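Local coordinates for probable glutathione S-transferase GSTU1 (Oryza sativa, PDB 1OYJ), which probably conjugates reduced glutathione to a wide range of hydrophobic electrophiles, herbicides among them, as a tau-class glutathione transferase, at residues 17-20 and 21-24; 74-77 and 78-82; 118-121 and 122-125; 171-174 and 175-178; 197-200 and 201-205. All coordinates share one frame; numbering follows the deposited sequence. Where two conformers were deposited one is given.

Contact 1 (17-20 and 21-24). With GSH (glutathione), chain N.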
# COMPACT_ATOMS: atom_id res chain seq x y z
N PHE A 17 0.97 -14.01 0.63
CA PHE A 17 1.54 -12.93 -0.13
C PHE A 17 2.37 -13.45 -1.31
O PHE A 17 2.24 -12.99 -2.44
CB PHE A 17 2.41 -12.07 0.80
CG PHE A 17 1.66 -11.51 1.95
CD1 PHE A 17 1.88 -11.96 3.22
CD2 PHE A 17 0.78 -10.50 1.76
CE1 PHE A 17 1.23 -11.39 4.30
CE2 PHE A 17 0.11 -9.95 2.83
CZ PHE A 17 0.34 -10.43 4.09
N GLY A 18 3.17 -14.49 -1.08
CA GLY A 18 3.92 -15.12 -2.17
C GLY A 18 2.97 -15.88 -3.11
O GLY A 18 3.07 -15.83 -4.30
N GLN A 19 1.94 -16.47 -2.57
CA GLN A 19 0.96 -17.10 -3.42
C GLN A 19 0.29 -16.14 -4.44
O GLN A 19 -0.02 -16.55 -5.53
CB GLN A 19 -0.07 -17.83 -2.58
CG GLN A 19 0.52 -19.14 -1.92
CD GLN A 19 -0.32 -19.56 -0.76
OE1 GLN A 19 -1.35 -18.99 -0.57
NE2 GLN A 19 0.15 -20.53 0.05
N ARG A 20 0.06 -14.88 -4.06
CA ARG A 20 -0.38 -13.94 -4.99
C ARG A 20 0.47 -13.92 -6.25
O ARG A 20 -0.09 -13.86 -7.34
CB ARG A 20 -0.42 -12.49 -4.47
CG ARG A 20 -1.31 -12.23 -3.32
CD ARG A 20 -1.06 -10.90 -2.67
NE ARG A 20 -2.10 -10.55 -1.73
CZ ARG A 20 -2.13 -9.45 -1.02
NH1 ARG A 20 -1.07 -8.65 -0.94
NH2 ARG A 20 -3.22 -9.15 -0.34
N CYS A 21 1.76 -13.81 -6.07
CA CYS A 21 2.64 -13.63 -7.16
C CYS A 21 2.70 -14.96 -7.95
O CYS A 21 2.85 -14.96 -9.16
CB CYS A 21 4.04 -13.32 -6.66
SG CYS A 21 4.14 -11.98 -5.49
N ARG A 22 2.63 -16.09 -7.24
CA ARG A 22 2.58 -17.38 -7.99
C ARG A 22 1.35 -17.45 -8.95
O ARG A 22 1.51 -17.88 -10.14
CB ARG A 22 2.54 -18.65 -7.09
CG ARG A 22 3.87 -18.82 -6.22
CD ARG A 22 3.79 -19.85 -5.08
NE ARG A 22 4.08 -19.30 -3.79
CZ ARG A 22 3.84 -19.92 -2.66
NH1 ARG A 22 4.09 -19.31 -1.53
NH2 ARG A 22 3.29 -21.11 -2.67
N ILE A 23 0.17 -17.13 -8.42
CA ILE A 23 -1.07 -17.17 -9.21
C ILE A 23 -1.00 -16.20 -10.38
O ILE A 23 -1.40 -16.52 -11.47
CB ILE A 23 -2.25 -16.87 -8.28
CG1 ILE A 23 -2.43 -18.07 -7.35
CG2 ILE A 23 -3.54 -16.54 -9.00
CD1 ILE A 23 -3.31 -17.67 -6.12
N ALA A 24 -0.46 -14.99 -10.13
CA ALA A 24 -0.37 -13.98 -11.18
C ALA A 24 0.56 -14.38 -12.33
O ALA A 24 0.20 -14.23 -13.52
CB ALA A 24 -0.00 -12.67 -10.59
N1 GSH N . 3.83 -6.53 2.89
CA1 GSH N . 4.19 -7.87 2.57
C1 GSH N . 3.97 -8.37 1.19
O11 GSH N . 4.65 -9.09 0.50
O12 GSH N . 2.91 -7.99 0.74
CB1 GSH N . 4.40 -8.90 3.66
CG1 GSH N . 5.03 -10.24 3.25
CD1 GSH N . 5.25 -11.08 4.50
OE1 GSH N . 4.59 -10.82 5.49
N2 GSH N . 6.11 -12.10 4.47
CA2 GSH N . 6.35 -12.92 5.63
C2 GSH N . 7.85 -12.74 5.94
O2 GSH N . 8.61 -12.94 5.02
CB2 GSH N . 6.02 -14.36 5.25
SG2 GSH N . 4.21 -14.60 5.09
N3 GSH N . 8.30 -12.18 7.06
CA3 GSH N . 9.49 -12.91 7.56
C3 GSH N . 9.70 -13.26 9.03
O31 GSH N . 10.84 -13.11 9.59
O32 GSH N . 8.78 -13.75 9.67
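Arg22 lays one face of its guanidinium over the aliphatic part of Gln19, with Gln19 CG 3.5 Å from Arg22 CZ, while the Gln19 amide stands almost upright to that plane, at 82°. A bend in the arginine chain (chi3 -123°) turns the group back over the preceding turn of helix 16-28. Its polar ends look elsewhere: Arg22 NE forms a salt bridge with Asp11, and Arg22 NH2 and Gln19 NE2 both donate to the carbonyl of Trp13. Beneath the side chains the helix is regular, Arg22 N giving Gly18 O a bond of 3.0 Å and Ile23 N giving Gln19 O a nearly straight one (174°). Arg20 leaves in another direction, extended: Arg20 NH1 forms a salt bridge with Asp112 and a hydrogen bond to Ser69 OG, and Arg20 NE donates to the carbonyl of Ala168. At the start of the helix Phe17 offers a ring face to the glutathione, whose CB1 sits over the ring centre; the nearest approach is Phe17 CD2 to the glutathione O12, 3.4 Å. A leucine in place of Arg22 would probably leave Asp11 without its counter-charge and deprive the Trp13 carbonyl of one donor. Through buried donors Arg22 thus ties this first helix of the thioredoxin-like domain to strand 7-11 and the following loop, and Arg20 ties it to helix 69-79 and the C-terminal domain.

Contact 2 (74-77 and 78-82)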
# COMPACT_ATOMS: atom_id res chain seq x y z
N GLN A 74 1.67 -5.42 -9.69
CA GLN A 74 1.61 -4.34 -10.66
C GLN A 74 2.76 -4.37 -11.62
O GLN A 74 2.61 -4.10 -12.86
CB GLN A 74 1.53 -3.03 -9.91
CG GLN A 74 0.16 -2.86 -9.29
CD GLN A 74 0.05 -1.53 -8.60
OE1 GLN A 74 -0.39 -0.58 -9.19
NE2 GLN A 74 0.46 -1.48 -7.36
N TYR A 75 3.88 -4.85 -11.10
CA TYR A 75 5.06 -5.02 -11.92
C TYR A 75 4.83 -6.05 -13.03
O TYR A 75 5.24 -5.86 -14.20
CB TYR A 75 6.32 -5.30 -11.07
CG TYR A 75 7.61 -5.51 -11.86
CD1 TYR A 75 8.28 -4.44 -12.44
CD2 TYR A 75 8.10 -6.80 -12.11
CE1 TYR A 75 9.45 -4.65 -13.20
CE2 TYR A 75 9.25 -7.00 -12.86
CZ TYR A 75 9.92 -5.94 -13.40
OH TYR A 75 11.06 -6.17 -14.12
N LEU A 76 4.19 -7.15 -12.68
CA LEU A 76 3.92 -8.21 -13.64
C LEU A 76 3.01 -7.69 -14.78
O LEU A 76 3.09 -8.22 -15.90
CB LEU A 76 3.34 -9.43 -12.98
CG LEU A 76 4.29 -10.13 -12.02
CD1 LEU A 76 3.51 -11.28 -11.27
CD2 LEU A 76 5.44 -10.67 -12.80
N ASP A 77 2.15 -6.69 -14.54
CA ASP A 77 1.45 -6.06 -15.65
C ASP A 77 2.45 -5.14 -16.39
O ASP A 77 2.58 -5.21 -17.64
CB ASP A 77 0.35 -5.13 -15.21
CG ASP A 77 -1.00 -5.81 -15.02
OD1 ASP A 77 -1.13 -7.05 -15.27
OD2 ASP A 77 -1.97 -5.12 -14.63
N ASP A 78 3.16 -4.29 -15.65
CA ASP A 78 3.96 -3.25 -16.31
C ASP A 78 5.05 -3.85 -17.13
O ASP A 78 5.34 -3.38 -18.23
CB ASP A 78 4.60 -2.24 -15.33
CG ASP A 78 3.59 -1.32 -14.67
OD1 ASP A 78 3.97 -0.75 -13.61
OD2 ASP A 78 2.43 -1.10 -15.13
N ALA A 79 5.70 -4.86 -16.60
CA ALA A 79 6.84 -5.46 -17.27
C ALA A 79 6.48 -6.45 -18.35
O ALA A 79 7.31 -6.73 -19.18
CB ALA A 79 7.73 -6.08 -16.27
N PHE A 80 5.26 -6.96 -18.37
CA PHE A 80 4.87 -7.95 -19.37
C PHE A 80 3.56 -7.57 -19.99
O PHE A 80 2.55 -8.19 -19.70
CB PHE A 80 4.73 -9.31 -18.67
CG PHE A 80 6.01 -9.79 -18.04
CD1 PHE A 80 6.27 -9.60 -16.73
CD2 PHE A 80 6.98 -10.40 -18.81
CE1 PHE A 80 7.45 -10.05 -16.17
CE2 PHE A 80 8.16 -10.83 -18.27
CZ PHE A 80 8.38 -10.67 -16.96
N PRO A 81 3.55 -6.49 -20.79
CA PRO A 81 2.33 -5.90 -21.33
C PRO A 81 1.59 -6.79 -22.29
O PRO A 81 0.40 -6.54 -22.57
CB PRO A 81 2.85 -4.65 -22.07
CG PRO A 81 4.17 -5.12 -22.50
CD PRO A 81 4.73 -5.72 -21.21
N GLY A 82 2.26 -7.82 -22.78
CA GLY A 82 1.59 -8.77 -23.64
C GLY A 82 0.72 -9.86 -22.97
O GLY A 82 -0.06 -10.49 -23.67
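Ala79 drives its methyl against one face of the Tyr75 ring, a CH-pi contact in which Ala79 CB lies 3.8 Å from the ring centroid. Tyr75 reaches that place because its ring carbon CG stands anti to the backbone N (chi1 179°), and its hydroxyl is held by His61. The same pair closes the last full turn of helix 69-79 through a short bond, Ala79 N to Tyr75 O at 2.6 Å. On the neighbouring flank Leu76 and Phe80 lie side by side, with Leu76 CD2 4.0 Å from Phe80 CE1, and Leu76 O meets the edge of the phenylalanine ring in its plane. Leu76 also packs on Ala24 and Met25 of helix 16-28. Past Ala79 the helix breaks: Phe80 N donates to Asp77 O from above the carbonyl plane at 3.3 Å, and Pro81 makes slight contact, lies exposed and touches Asn91 of the second subunit. The acidic side chains diverge, Asp77 within the chain to Lys28 and the amides of Leu86 and Leu87, Asp78 to Arg101 and Arg105 of the second subunit. Leu76 and Phe80 thus pack into their own domain, Tyr75 also meets Ala102 of the second subunit, and Asp78 probably balances charge across that boundary.

Contact 3 (118-121 and 122-125). With GSH (glutathione), chain O.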
# COMPACT_ATOMS: atom_id res chain seq x y z
N CYS A 118 -5.79 -9.19 10.93
CA CYS A 118 -6.98 -9.45 11.65
C CYS A 118 -7.19 -10.92 11.76
O CYS A 118 -7.73 -11.40 12.76
CB CYS A 118 -8.16 -8.73 11.03
SG CYS A 118 -7.80 -6.93 10.84
N GLY A 119 -6.72 -11.65 10.75
CA GLY A 119 -6.77 -13.08 10.85
C GLY A 119 -5.89 -13.65 11.92
O GLY A 119 -6.33 -14.60 12.62
N SER A 120 -4.69 -13.10 12.07
CA SER A 120 -3.76 -13.63 13.02
C SER A 120 -4.29 -13.54 14.47
O SER A 120 -4.01 -14.43 15.31
CB SER A 120 -2.43 -12.88 12.97
OG SER A 120 -1.81 -13.09 11.71
N ARG A 121 -5.04 -12.50 14.76
CA ARG A 121 -5.63 -12.38 16.09
C ARG A 121 -6.48 -13.57 16.43
O ARG A 121 -6.61 -13.89 17.62
CB ARG A 121 -6.54 -11.16 16.17
CG ARG A 121 -5.72 -9.86 15.89
CD ARG A 121 -6.57 -8.61 15.90
NE ARG A 121 -5.76 -7.40 15.86
CZ ARG A 121 -6.26 -6.17 16.03
NH1 ARG A 121 -7.58 -6.01 16.25
NH2 ARG A 121 -5.45 -5.13 16.03
N LEU A 122 -7.07 -14.23 15.42
CA LEU A 122 -7.98 -15.33 15.72
C LEU A 122 -7.22 -16.51 16.33
O LEU A 122 -7.79 -17.30 17.11
CB LEU A 122 -8.72 -15.78 14.49
CG LEU A 122 -9.53 -14.72 13.77
CD1 LEU A 122 -10.27 -15.31 12.61
CD2 LEU A 122 -10.55 -14.06 14.67
N TRP A 123 -5.95 -16.64 16.02
CA TRP A 123 -5.27 -17.76 16.66
C TRP A 123 -4.30 -17.36 17.72
O TRP A 123 -3.69 -18.25 18.38
CB TRP A 123 -4.61 -18.74 15.68
CG TRP A 123 -3.91 -18.13 14.64
CD1 TRP A 123 -2.66 -17.72 14.66
CD2 TRP A 123 -4.43 -17.84 13.36
NE1 TRP A 123 -2.32 -17.18 13.44
CE2 TRP A 123 -3.41 -17.20 12.64
CE3 TRP A 123 -5.66 -18.02 12.75
CZ2 TRP A 123 -3.57 -16.74 11.37
CZ3 TRP A 123 -5.82 -17.59 11.46
CH2 TRP A 123 -4.78 -16.97 10.78
N ARG A 124 -4.11 -16.05 17.85
CA ARG A 124 -3.27 -15.50 18.91
C ARG A 124 -4.07 -15.26 20.18
O ARG A 124 -3.54 -15.32 21.28
CB ARG A 124 -2.69 -14.18 18.51
CG ARG A 124 -1.43 -14.24 17.70
CD ARG A 124 -1.03 -12.86 17.03
NE ARG A 124 0.11 -13.06 16.12
CZ ARG A 124 1.05 -12.14 15.81
NH1 ARG A 124 2.05 -12.48 14.98
NH2 ARG A 124 1.01 -10.90 16.29
N LEU A 125 -5.35 -15.04 20.05
CA LEU A 125 -6.18 -14.76 21.20
C LEU A 125 -6.98 -15.99 21.59
O LEU A 125 -6.95 -16.98 20.86
CB LEU A 125 -7.12 -13.62 20.85
CG LEU A 125 -6.41 -12.35 20.41
CD1 LEU A 125 -7.51 -11.43 19.92
CD2 LEU A 125 -5.60 -11.69 21.54
N1 GSH O . -5.35 1.47 13.16
CA1 GSH O . -5.59 0.08 13.57
C1 GSH O . -5.90 0.10 15.05
O11 GSH O . -5.26 -0.58 15.84
O12 GSH O . -6.79 0.80 15.48
CB1 GSH O . -6.74 -0.52 12.68
CG1 GSH O . -7.02 -1.99 13.00
CD1 GSH O . -8.00 -2.80 12.12
OE1 GSH O . -7.83 -2.89 10.92
N2 GSH O . -8.99 -3.42 12.77
CA2 GSH O . -9.82 -4.48 12.21
C2 GSH O . -11.25 -4.07 12.11
O2 GSH O . -12.16 -4.92 11.92
CB2 GSH O . -9.67 -5.76 13.01
SG2 GSH O . -7.96 -6.32 12.91
N3 GSH O . -11.41 -2.72 12.20
CA3 GSH O . -12.70 -2.09 11.96
C3 GSH O . -13.22 -2.18 10.52
O31 GSH O . -12.41 -2.49 9.59
O32 GSH O . -14.46 -1.94 10.32
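A disulfide to a glutathione is the oddity here: Cys118 SG is bonded to the SG2 of the tripeptide at 2.2 Å, so the helix carries a mixed disulfide at this point. One turn on, Arg121 stretches out alongside and places one face of its guanidinium under that sulfur, with Arg121 NH1 3.4 Å from SG2; Lys114 NZ is hydrogen-bonded to the same glutathione. Within the helix, Trp123 folds back over the preceding turn. Its CG occupies the crowded position between backbone N and carbonyl carbon (chi1 44°), which brings one indole face onto the backbone of Gly119 and Ser120. Gly119 O is 3.2 Å from Trp123 CZ3, and Ser120 CA lies over the same face. A serine instead of Trp123 would probably uncover the Gly119 and Ser120 backbone and leave a gap toward helix 214-229. The helix is ending. Leu122 N to Gly119 O (2.9 Å) and Trp123 N to Ser120 O (3.0 Å) are both bonds to the third residue back, and Ser120 O takes Arg124 N as well. Leu125, the first residue beyond the helical angles, still donates to Arg121 O and rests Leu125 CD1 near Arg121 CB. Around this C-terminal end of helix 97-124, Cys118, Arg121, Leu122 and Leu125 pack on helix 127-148, Leu122 also meets helix 176-183, and Trp123 fills the angle between helices 176-183 and 214-229.

Contact 4 (171-174 and 175-178)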
# COMPACT_ATOMS: atom_id res chain seq x y z
N PRO A 171 -5.68 -15.98 -2.00
CA PRO A 171 -4.95 -16.86 -1.09
C PRO A 171 -5.55 -16.97 0.31
O PRO A 171 -5.49 -18.04 0.93
CB PRO A 171 -3.53 -16.30 -1.07
CG PRO A 171 -3.44 -15.49 -2.40
CD PRO A 171 -4.82 -14.92 -2.56
N PHE A 172 -6.23 -15.94 0.76
CA PHE A 172 -6.80 -16.01 2.05
C PHE A 172 -8.03 -16.93 2.10
O PHE A 172 -8.44 -17.34 3.19
CB PHE A 172 -7.12 -14.59 2.57
CG PHE A 172 -5.91 -13.76 2.79
CD1 PHE A 172 -5.46 -12.83 1.84
CD2 PHE A 172 -5.16 -13.94 3.93
CE1 PHE A 172 -4.30 -12.13 2.13
CE2 PHE A 172 -4.04 -13.24 4.12
CZ PHE A 172 -3.61 -12.35 3.25
N THR A 173 -8.58 -17.27 0.92
CA THR A 173 -9.69 -18.23 0.91
C THR A 173 -9.22 -19.59 1.52
O THR A 173 -10.00 -20.34 2.07
CB THR A 173 -10.28 -18.46 -0.43
OG1 THR A 173 -9.34 -19.10 -1.35
CG2 THR A 173 -10.77 -17.15 -1.03
N ALA A 174 -7.92 -19.87 1.45
CA ALA A 174 -7.41 -21.07 2.05
C ALA A 174 -7.36 -21.04 3.60
O ALA A 174 -7.18 -22.10 4.21
CB ALA A 174 -6.04 -21.39 1.55
N TRP A 175 -7.50 -19.86 4.17
CA TRP A 175 -7.55 -19.63 5.60
C TRP A 175 -8.97 -19.47 6.08
O TRP A 175 -9.18 -19.34 7.29
CB TRP A 175 -6.72 -18.38 5.93
CG TRP A 175 -5.30 -18.44 5.50
CD1 TRP A 175 -4.85 -18.51 4.28
CD2 TRP A 175 -4.13 -18.48 6.34
NE1 TRP A 175 -3.48 -18.56 4.26
CE2 TRP A 175 -3.02 -18.54 5.52
CE3 TRP A 175 -3.93 -18.45 7.69
CZ2 TRP A 175 -1.72 -18.55 6.01
CZ3 TRP A 175 -2.63 -18.53 8.15
CH2 TRP A 175 -1.57 -18.55 7.33
N PHE A 176 -9.96 -19.48 5.19
CA PHE A 176 -11.32 -19.19 5.66
C PHE A 176 -11.74 -20.24 6.74
O PHE A 176 -12.29 -19.91 7.77
CB PHE A 176 -12.36 -19.15 4.54
CG PHE A 176 -12.38 -17.84 3.73
CD1 PHE A 176 -11.49 -16.81 3.99
CD2 PHE A 176 -13.27 -17.71 2.68
CE1 PHE A 176 -11.50 -15.68 3.24
CE2 PHE A 176 -13.29 -16.48 1.96
CZ PHE A 176 -12.41 -15.54 2.22
N TYR A 177 -11.36 -21.47 6.49
CA TYR A 177 -11.72 -22.58 7.37
C TYR A 177 -11.16 -22.33 8.73
O TYR A 177 -11.88 -22.47 9.69
CB TYR A 177 -11.29 -23.94 6.78
CG TYR A 177 -11.50 -25.11 7.75
CD1 TYR A 177 -12.79 -25.57 8.07
CD2 TYR A 177 -10.44 -25.73 8.37
CE1 TYR A 177 -13.00 -26.67 9.00
CE2 TYR A 177 -10.63 -26.82 9.25
CZ TYR A 177 -11.92 -27.28 9.57
OH TYR A 177 -12.12 -28.34 10.47
N SER A 178 -9.89 -21.93 8.80
CA SER A 178 -9.24 -21.61 10.03
C SER A 178 -9.90 -20.40 10.74
O SER A 178 -10.00 -20.41 11.97
CB SER A 178 -7.74 -21.35 9.79
OG SER A 178 -7.08 -22.50 9.29
O HOH W 1 -2.85 -19.04 1.69
O HOH W 2 -10.66 -22.33 3.70
O HOH W 3 -7.86 -23.08 6.69
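Phe176 turns one ring face squarely onto the backbone of Thr173: Thr173 CA sits 3.7 Å from the ring centroid, only 6° off the normal, in a CH-pi contact. The Thr173 methyl reaches the far rim of the same ring, with CG2 4.0 Å from Phe176 CE2. The Thr173 hydroxyl, placed between the backbone N and the carbonyl carbon (chi1 66°), bonds to the carbonyl of Val170. Trp175 behaves otherwise, meeting the preceding turn with an edge: Trp175 CD1 is 3.4 Å from Pro171 O, which lies in the indole plane. A water completes this edge, accepting from Trp175 NE1 at 2.7 Å and donating to Pro171 O. The Phe172 and Trp175 rings meet obliquely, their planes at 47°. The backbone is helical in angles but tightly wound, Trp175 N reaching Phe172 O (2.9 Å) and Phe176 N reaching Thr173 O (3.2 Å), both from above the carbonyl planes. Two more waters link the carbonyls of Thr173 and Ala174 to Tyr177 N and Ser178 OG respectively. One water thus stands in for a regular helix bond, between Thr173 O and Tyr177 N, while another gives the buried indole N-H a polar partner among apolar rings.

Contact 5 (197-200 and 201-205)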
# COMPACT_ATOMS: atom_id res chain seq x y z
N TRP A 197 -17.86 -16.87 -4.36
CA TRP A 197 -16.67 -16.35 -5.07
C TRP A 197 -15.43 -17.24 -4.76
O TRP A 197 -14.67 -17.62 -5.71
CB TRP A 197 -16.40 -14.88 -4.75
CG TRP A 197 -15.08 -14.37 -5.20
CD1 TRP A 197 -14.77 -13.82 -6.40
CD2 TRP A 197 -13.91 -14.34 -4.43
NE1 TRP A 197 -13.43 -13.51 -6.42
CE2 TRP A 197 -12.91 -13.76 -5.20
CE3 TRP A 197 -13.63 -14.67 -3.12
CZ2 TRP A 197 -11.62 -13.62 -4.76
CZ3 TRP A 197 -12.41 -14.47 -2.65
CH2 TRP A 197 -11.38 -13.94 -3.47
N ALA A 198 -15.26 -17.60 -3.50
CA ALA A 198 -14.10 -18.44 -3.14
C ALA A 198 -14.20 -19.81 -3.86
O ALA A 198 -13.23 -20.32 -4.42
CB ALA A 198 -13.98 -18.60 -1.62
N ARG A 199 -15.42 -20.36 -3.99
CA ARG A 199 -15.56 -21.68 -4.66
C ARG A 199 -15.25 -21.55 -6.17
O ARG A 199 -14.56 -22.39 -6.77
CB ARG A 199 -16.97 -22.26 -4.47
CG ARG A 199 -17.24 -22.81 -3.12
CD ARG A 199 -18.55 -23.52 -2.98
NE ARG A 199 -19.72 -22.75 -3.41
CZ ARG A 199 -20.44 -21.97 -2.61
NH1 ARG A 199 -20.09 -21.79 -1.36
NH2 ARG A 199 -21.51 -21.37 -3.05
N ARG A 200 -15.73 -20.48 -6.79
CA ARG A 200 -15.48 -20.19 -8.23
C ARG A 200 -13.94 -20.06 -8.48
O ARG A 200 -13.36 -20.72 -9.29
CB ARG A 200 -16.17 -18.86 -8.54
CG ARG A 200 -16.02 -18.14 -9.92
CD ARG A 200 -17.11 -16.94 -10.09
NE ARG A 200 -18.33 -17.20 -9.33
CZ ARG A 200 -18.85 -16.50 -8.33
NH1 ARG A 200 -18.44 -15.30 -7.96
NH2 ARG A 200 -19.95 -16.98 -7.74
N CYS A 201 -13.30 -19.21 -7.69
CA CYS A 201 -11.88 -19.05 -7.80
C CYS A 201 -11.15 -20.41 -7.63
O CYS A 201 -10.15 -20.67 -8.31
CB CYS A 201 -11.36 -18.00 -6.84
SG CYS A 201 -11.91 -16.29 -7.27
N GLY A 202 -11.69 -21.24 -6.75
CA GLY A 202 -11.04 -22.47 -6.39
C GLY A 202 -10.98 -23.49 -7.51
O GLY A 202 -10.35 -24.54 -7.37
N ARG A 203 -11.71 -23.23 -8.60
CA ARG A 203 -11.73 -24.10 -9.74
C ARG A 203 -10.75 -23.68 -10.83
O ARG A 203 -10.49 -24.36 -11.85
CB ARG A 203 -13.20 -24.15 -10.30
CG ARG A 203 -14.29 -24.80 -9.31
CD ARG A 203 -15.81 -24.34 -9.49
NE ARG A 203 -16.75 -24.93 -8.51
CZ ARG A 203 -17.77 -24.27 -7.91
NH1 ARG A 203 -18.02 -23.02 -8.18
NH2 ARG A 203 -18.58 -24.88 -7.04
N ILE A 204 -10.19 -22.54 -10.63
CA ILE A 204 -9.32 -21.99 -11.62
C ILE A 204 -7.91 -22.62 -11.45
O ILE A 204 -7.41 -22.73 -10.33
CB ILE A 204 -9.34 -20.49 -11.47
CG1 ILE A 204 -10.71 -19.95 -11.88
CG2 ILE A 204 -8.29 -19.88 -12.34
CD1 ILE A 204 -10.80 -18.39 -11.66
N ASP A 205 -7.31 -23.03 -12.57
CA ASP A 205 -6.04 -23.80 -12.55
C ASP A 205 -4.90 -23.11 -11.77
O ASP A 205 -4.19 -23.75 -11.02
CB ASP A 205 -5.51 -24.11 -13.94
CG ASP A 205 -6.38 -25.14 -14.71
OD1 ASP A 205 -6.14 -25.24 -15.91
OD2 ASP A 205 -7.32 -25.84 -14.26
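The C-terminal end of helix 192-201, where it passes through a type I beta turn (Cys201 to Ile204) toward helix 205-210, is marked by a sulfur-aromatic contact. Cys201 SG lies over one face of the Trp197 indole, 3.6 Å from the centroid of the five-membered ring and nearest to NE1 at 3.3 Å. With Trp197 CG anti to the backbone N (chi1 168°), the ring is carried forward, alongside the following turn, where Cys201 SG meets it. Its N-H is used by Asp166, and Phe154 meets the ring edge-to-face. The backbone under the pair is held by a nearly straight bond, Cys201 N to Trp197 O (2.9 Å, 176°). Beyond it Gly202 N still reaches Ala198 O, Arg203 N takes Arg200 O at 3.1 Å from above its carbonyl plane, and Ile204 N closes the turn on Cys201 O. On the outer side Arg203, in one of its two modelled conformers, runs back, extended, with a guanidinium face over the backbone of Arg199. The inner side is therefore sulfur on indole, with the indole N-H spent on Asp166, whereas outside the charge of Arg199 is met by a salt bridge to Glu188.

Overall arrangement
Along the chain the contacts come in numerical order, contacts 1 and 2 in the thioredoxin-like N-terminal domain and contacts 3 to 5 in the helical C-terminal domain. Contact 1, on the helix between strands 7-11 and 33-36 of a beta-alpha-beta unit, touches contact 2 through Ala24 and Leu76. Contact 4, about 15 Å from contact 1 between centres, touches it, contact 3 (Trp175 on Trp123) and contact 5 (Thr173 on Trp197); it thus packs C-terminal helices against helix 16-28, near whose start the glutathione of contact 1 lies. Contacts 2 and 3, centres about 34 Å apart, lie on opposite sides of the chain's centre, the first at the subunit interface, the second carrying a different glutathione, disulfide-linked to Cys118.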